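Local coordinates for protein prephenate dehydratase (Arthrobacter aurescens, PDB 3MWB) that binds L-phenylalanine at its ACT domain and probably converts prephenate into 3-phenylpyruvate in phenylalanine biosynthesis, at residues Ile108-Val122 and Asp147-Leu159. Numbering follows the deposited sequence.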
loop_
_atom_site.group_PDB
_atom_site.type_symbol
_atom_site.label_atom_id
_atom_site.label_comp_id
_atom_site.label_asym_id
_atom_site.label_seq_id
_atom_site.Cartn_x
_atom_site.Cartn_y
_atom_site.Cartn_z
ATOM N N ILE A 108 29.172 -45.185 -0.737
ATOM C CA ILE A 108 29.713 -43.818 -0.855
ATOM C C ILE A 108 29.184 -42.951 0.294
ATOM O O ILE A 108 27.976 -42.877 0.513
ATOM C CB ILE A 108 29.322 -43.155 -2.190
ATOM C CG1 ILE A 108 29.783 -44.006 -3.379
ATOM C CG2 ILE A 108 29.919 -41.735 -2.310
ATOM C CD1 ILE A 108 29.064 -43.682 -4.650
ATOM N N SER A 109 30.090 -42.302 1.016
ATOM C CA SER A 109 29.709 -41.410 2.110
ATOM C C SER A 109 29.893 -39.934 1.744
ATOM O O SER A 109 30.881 -39.556 1.130
ATOM C CB SER A 109 30.515 -41.730 3.363
ATOM O OG SER A 109 30.169 -40.855 4.430
ATOM N N THR A 110 28.910 -39.116 2.115
ATOM C CA THR A 110 28.976 -37.672 1.956
ATOM C C THR A 110 27.851 -37.025 2.745
ATOM O O THR A 110 26.976 -37.718 3.291
ATOM C CB THR A 110 28.897 -37.230 0.466
ATOM O OG1 THR A 110 29.212 -35.840 0.366
ATOM C CG2 THR A 110 27.520 -37.499 -0.130
ATOM N N HIS A 111 27.871 -35.698 2.807
ATOM C CA HIS A 111 26.758 -34.963 3.366
ATOM C C HIS A 111 25.582 -35.125 2.416
ATOM O O HIS A 111 25.781 -35.089 1.208
ATOM C CB HIS A 111 27.094 -33.481 3.520
ATOM C CG HIS A 111 26.047 -32.725 4.279
ATOM N ND1 HIS A 111 26.218 -32.316 5.588
ATOM C CD2 HIS A 111 24.793 -32.357 3.930
ATOM C CE1 HIS A 111 25.119 -31.704 6.000
ATOM N NE2 HIS A 111 24.239 -31.718 5.011
ATOM N N GLY A 112 24.372 -35.293 2.961
ATOM C CA GLY A 112 23.136 -35.414 2.157
ATOM C C GLY A 112 22.934 -34.344 1.092
ATOM O O GLY A 112 22.370 -34.613 0.021
ATOM N N HIS A 113 23.378 -33.126 1.376
ATOM C CA HIS A 113 23.288 -32.019 0.416
ATOM C C HIS A 113 24.165 -32.246 -0.819
ATOM O O HIS A 113 23.785 -31.887 -1.933
ATOM C CB HIS A 113 23.670 -30.704 1.101
ATOM C CG HIS A 113 22.694 -30.269 2.155
ATOM N ND1 HIS A 113 22.705 -29.004 2.703
ATOM C CD2 HIS A 113 21.663 -30.926 2.747
ATOM C CE1 HIS A 113 21.733 -28.904 3.593
ATOM N NE2 HIS A 113 21.084 -30.055 3.640
ATOM N N ALA A 114 25.343 -32.825 -0.604
ATOM C CA ALA A 114 26.226 -33.201 -1.707
ATOM C C ALA A 114 25.632 -34.371 -2.505
ATOM O O ALA A 114 25.547 -34.324 -3.743
ATOM C CB ALA A 114 27.612 -33.547 -1.188
ATOM N N TRP A 115 25.205 -35.405 -1.787
ATOM C CA TRP A 115 24.614 -36.579 -2.415
ATOM C C TRP A 115 23.507 -36.198 -3.384
ATOM O O TRP A 115 23.532 -36.614 -4.542
ATOM C CB TRP A 115 24.074 -37.562 -1.368
ATOM C CG TRP A 115 23.484 -38.795 -1.994
ATOM C CD1 TRP A 115 22.160 -39.108 -2.097
ATOM C CD2 TRP A 115 24.200 -39.855 -2.643
ATOM N NE1 TRP A 115 22.005 -40.306 -2.753
ATOM C CE2 TRP A 115 23.240 -40.786 -3.104
ATOM C CE3 TRP A 115 25.559 -40.114 -2.875
ATOM C CZ2 TRP A 115 23.597 -41.960 -3.782
ATOM C CZ3 TRP A 115 25.911 -41.270 -3.542
ATOM C CH2 TRP A 115 24.933 -42.186 -3.982
ATOM N N ALA A 116 22.565 -35.383 -2.910
ATOM C CA ALA A 116 21.373 -35.002 -3.673
ATOM C C ALA A 116 21.697 -34.259 -4.973
ATOM O O ALA A 116 20.875 -34.205 -5.886
ATOM C CB ALA A 116 20.445 -34.151 -2.794
ATOM N N GLN A 117 22.892 -33.677 -5.042
ATOM C CA GLN A 117 23.319 -32.928 -6.225
ATOM C C GLN A 117 24.228 -33.709 -7.155
ATOM O O GLN A 117 24.667 -33.158 -8.150
ATOM C CB GLN A 117 24.110 -31.697 -5.817
ATOM C CG GLN A 117 23.348 -30.636 -5.103
ATOM C CD GLN A 117 24.241 -29.465 -4.851
ATOM O OE1 GLN A 117 24.690 -28.802 -5.790
ATOM N NE2 GLN A 117 24.536 -29.213 -3.586
ATOM N N CYS A 118 24.566 -34.945 -6.802
ATOM C CA CYS A 118 25.450 -35.767 -7.626
ATOM C C CYS A 118 24.746 -36.987 -8.198
ATOM O O CYS A 118 25.393 -37.896 -8.715
ATOM C CB CYS A 118 26.687 -36.193 -6.831
ATOM S SG CYS A 118 27.775 -34.811 -6.460
ATOM N N ARG A 119 23.420 -36.977 -8.128
ATOM C CA ARG A 119 22.589 -38.077 -8.604
ATOM C C ARG A 119 22.856 -38.533 -10.027
ATOM O O ARG A 119 22.925 -39.737 -10.276
ATOM C CB ARG A 119 21.098 -37.738 -8.432
ATOM C CG ARG A 119 20.672 -37.612 -6.962
ATOM C CD ARG A 119 21.185 -38.807 -6.139
ATOM N NE ARG A 119 20.751 -40.062 -6.737
ATOM C CZ ARG A 119 19.533 -40.586 -6.597
ATOM N NH1 ARG A 119 18.619 -39.980 -5.838
ATOM N NH2 ARG A 119 19.230 -41.729 -7.206
ATOM N N LEU A 120 23.001 -37.587 -10.953
ATOM C CA LEU A 120 23.071 -37.915 -12.384
ATOM C C LEU A 120 24.273 -38.797 -12.693
ATOM O O LEU A 120 24.135 -39.882 -13.264
ATOM C CB LEU A 120 23.112 -36.653 -13.249
ATOM C CG LEU A 120 21.830 -35.831 -13.361
ATOM C CD1 LEU A 120 22.127 -34.458 -13.977
ATOM C CD2 LEU A 120 20.755 -36.582 -14.145
ATOM N N TRP A 121 25.445 -38.313 -12.297
ATOM C CA TRP A 121 26.693 -39.035 -12.463
ATOM C C TRP A 121 26.687 -40.368 -11.710
ATOM O O TRP A 121 27.021 -41.404 -12.279
ATOM C CB TRP A 121 27.848 -38.157 -11.988
ATOM C CG TRP A 121 29.170 -38.663 -12.412
ATOM C CD1 TRP A 121 29.875 -38.287 -13.518
ATOM C CD2 TRP A 121 29.954 -39.658 -11.751
ATOM N NE1 TRP A 121 31.058 -38.978 -13.577
ATOM C CE2 TRP A 121 31.129 -39.830 -12.507
ATOM C CE3 TRP A 121 29.778 -40.418 -10.589
ATOM C CZ2 TRP A 121 32.126 -40.731 -12.141
ATOM C CZ3 TRP A 121 30.770 -41.316 -10.229
ATOM C CH2 TRP A 121 31.926 -41.464 -11.004
ATOM N N VAL A 122 26.309 -40.349 -10.433
ATOM C CA VAL A 122 26.289 -41.587 -9.649
ATOM C C VAL A 122 25.350 -42.655 -10.238
ATOM O O VAL A 122 25.777 -43.788 -10.429
ATOM C CB VAL A 122 26.010 -41.332 -8.133
ATOM C CG1 VAL A 122 25.687 -42.634 -7.410
ATOM C CG2 VAL A 122 27.208 -40.645 -7.478
ATOM N N ASP A 147 41.183 -47.537 9.244
ATOM C CA ASP A 147 41.165 -48.975 8.968
ATOM C C ASP A 147 39.729 -49.471 8.875
ATOM O O ASP A 147 38.919 -49.217 9.778
ATOM C CB ASP A 147 41.896 -49.752 10.068
ATOM C CG ASP A 147 43.256 -49.163 10.406
ATOM O OD1 ASP A 147 43.620 -48.101 9.847
ATOM O OD2 ASP A 147 43.957 -49.768 11.247
ATOM N N ASP A 148 39.425 -50.180 7.787
ATOM C CA ASP A 148 38.107 -50.798 7.574
ATOM C C ASP A 148 36.959 -49.791 7.733
ATOM O O ASP A 148 35.991 -50.030 8.470
ATOM C CB ASP A 148 37.916 -52.026 8.487
ATOM N N ALA A 149 37.101 -48.651 7.054
ATOM C CA ALA A 149 36.030 -47.670 6.921
ATOM C C ALA A 149 34.808 -48.380 6.343
ATOM O O ALA A 149 34.958 -49.246 5.475
ATOM C CB ALA A 149 36.471 -46.537 6.008
ATOM N N PRO A 150 33.597 -48.038 6.829
ATOM C CA PRO A 150 32.415 -48.783 6.380
ATOM C C PRO A 150 31.920 -48.397 4.973
ATOM O O PRO A 150 30.800 -48.742 4.600
ATOM C CB PRO A 150 31.371 -48.468 7.457
ATOM C CG PRO A 150 31.764 -47.132 7.975
ATOM C CD PRO A 150 33.261 -47.011 7.831
ATOM N N TYR A 151 32.766 -47.711 4.206
ATOM C CA TYR A 151 32.467 -47.316 2.818
ATOM C C TYR A 151 33.771 -47.243 2.021
ATOM O O TYR A 151 34.858 -47.349 2.598
ATOM C CB TYR A 151 31.706 -45.981 2.761
ATOM C CG TYR A 151 32.343 -44.879 3.575
ATOM C CD1 TYR A 151 33.324 -44.066 3.024
ATOM C CD2 TYR A 151 31.980 -44.670 4.916
ATOM C CE1 TYR A 151 33.919 -43.055 3.771
ATOM C CE2 TYR A 151 32.576 -43.671 5.669
ATOM C CZ TYR A 151 33.540 -42.862 5.083
ATOM O OH TYR A 151 34.138 -41.876 5.815
ATOM N N GLU A 152 33.672 -47.063 0.704
ATOM C CA GLU A 152 34.861 -47.178 -0.151
ATOM C C GLU A 152 35.176 -45.901 -0.950
ATOM O O GLU A 152 36.270 -45.760 -1.504
ATOM C CB GLU A 152 34.756 -48.399 -1.078
ATOM C CG GLU A 152 34.460 -49.730 -0.370
ATOM C CD GLU A 152 32.965 -49.971 -0.178
ATOM O OE1 GLU A 152 32.177 -49.657 -1.097
ATOM O OE2 GLU A 152 32.575 -50.463 0.898
ATOM N N ALA A 153 34.225 -44.976 -0.988
ATOM C CA ALA A 153 34.414 -43.685 -1.648
ATOM C C ALA A 153 33.731 -42.552 -0.874
ATOM O O ALA A 153 32.840 -42.798 -0.053
ATOM C CB ALA A 153 33.903 -43.745 -3.067
ATOM N N ALA A 154 34.177 -41.319 -1.125
ATOM C CA ALA A 154 33.533 -40.122 -0.575
ATOM C C ALA A 154 33.364 -39.050 -1.660
ATOM O O ALA A 154 34.072 -39.053 -2.666
ATOM C CB ALA A 154 34.318 -39.576 0.612
ATOM N N ILE A 155 32.391 -38.171 -1.461
ATOM C CA ILE A 155 32.175 -37.039 -2.335
ATOM C C ILE A 155 32.467 -35.805 -1.512
ATOM O O ILE A 155 31.869 -35.590 -0.452
ATOM C CB ILE A 155 30.737 -37.004 -2.883
ATOM C CG1 ILE A 155 30.478 -38.250 -3.739
ATOM C CG2 ILE A 155 30.523 -35.746 -3.709
ATOM C CD1 ILE A 155 29.021 -38.421 -4.156
ATOM N N CYS A 156 33.407 -35.006 -2.004
ATOM C CA CYS A 156 33.940 -33.911 -1.225
ATOM C C CYS A 156 34.438 -32.781 -2.130
ATOM O O CYS A 156 34.273 -32.844 -3.352
ATOM C CB CYS A 156 35.083 -34.439 -0.362
ATOM S SG CYS A 156 36.400 -35.161 -1.347
ATOM N N ALA A 157 35.054 -31.776 -1.512
ATOM C CA ALA A 157 35.670 -30.639 -2.209
ATOM C C ALA A 157 37.028 -30.985 -2.821
ATOM O O ALA A 157 37.732 -31.875 -2.327
ATOM C CB ALA A 157 35.817 -29.437 -1.241
ATOM N N PRO A 158 37.401 -30.298 -3.917
ATOM C CA PRO A 158 38.769 -30.440 -4.412
ATOM C C PRO A 158 39.824 -30.084 -3.353
ATOM O O PRO A 158 40.899 -30.680 -3.351
ATOM C CB PRO A 158 38.819 -29.454 -5.588
ATOM C CG PRO A 158 37.426 -29.452 -6.102
ATOM C CD PRO A 158 36.561 -29.536 -4.860
ATOM N N LEU A 159 39.503 -29.145 -2.455
ATOM C CA LEU A 159 40.424 -28.737 -1.387
ATOM C C LEU A 159 41.014 -29.935 -0.641
ATOM O O LEU A 159 42.234 -30.096 -0.593
ATOM C CB LEU A 159 39.754 -27.770 -0.388
ATOM C CG LEU A 159 40.568 -27.406 0.875
ATOM C CD1 LEU A 159 41.942 -26.809 0.526
ATOM C CD2 LEU A 159 39.810 -26.466 1.818
#
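Ser-109 lays its CB over the middle of the Tyr-151 ring, 3.4 Å from the centroid and 1° off the ring normal, a CH-pi contact centred over the ring face. The Tyr-151 ring reaches this place because CG stands between backbone N and carbonyl carbon (chi1 50°). Both hydroxyls have partners in helix 137-143: Ser-109 OG bonds Ser-140 OG and Tyr-151 OH bonds Ser-140 O, which should restrain the ring.

Backbone bonds set the parallel pairing of 108-110 with 153-156: Ser-109 N to Ala-153 O is 3.0 Å and fairly straight (166°), whereas Ile-155 N to Ser-109 O, at 3.3 Å, is weak. Thr-110 extends the pairing with its side chain. With OG1 anti to its own N, the hydroxyl donates to Ile-155 O at 2.8 Å, tilted somewhat from the carbonyl plane.

On the side that carries Ile-108 and Ala-153, Ile-155 buries 134 Å² against the other segment, more than any other residue here. Its CG1 meets Ile-108 CG2 at 3.8 Å. CD1 approaches Trp-115 CE3 obliquely at 4.1 Å. CG2 lies 4.0 Å from Cys-118 SG. Ile-155 thus ties the strand pair to the 112-115 helix and the turn after it.

In this periplasmic-binding-protein-like dehydratase region, 107-110 lies between strands 130-133 and 153-156; strand 93-96 flanks 153-156 antiparallel, while helix 137-143 covers the Ser-109 and Ala-154 face.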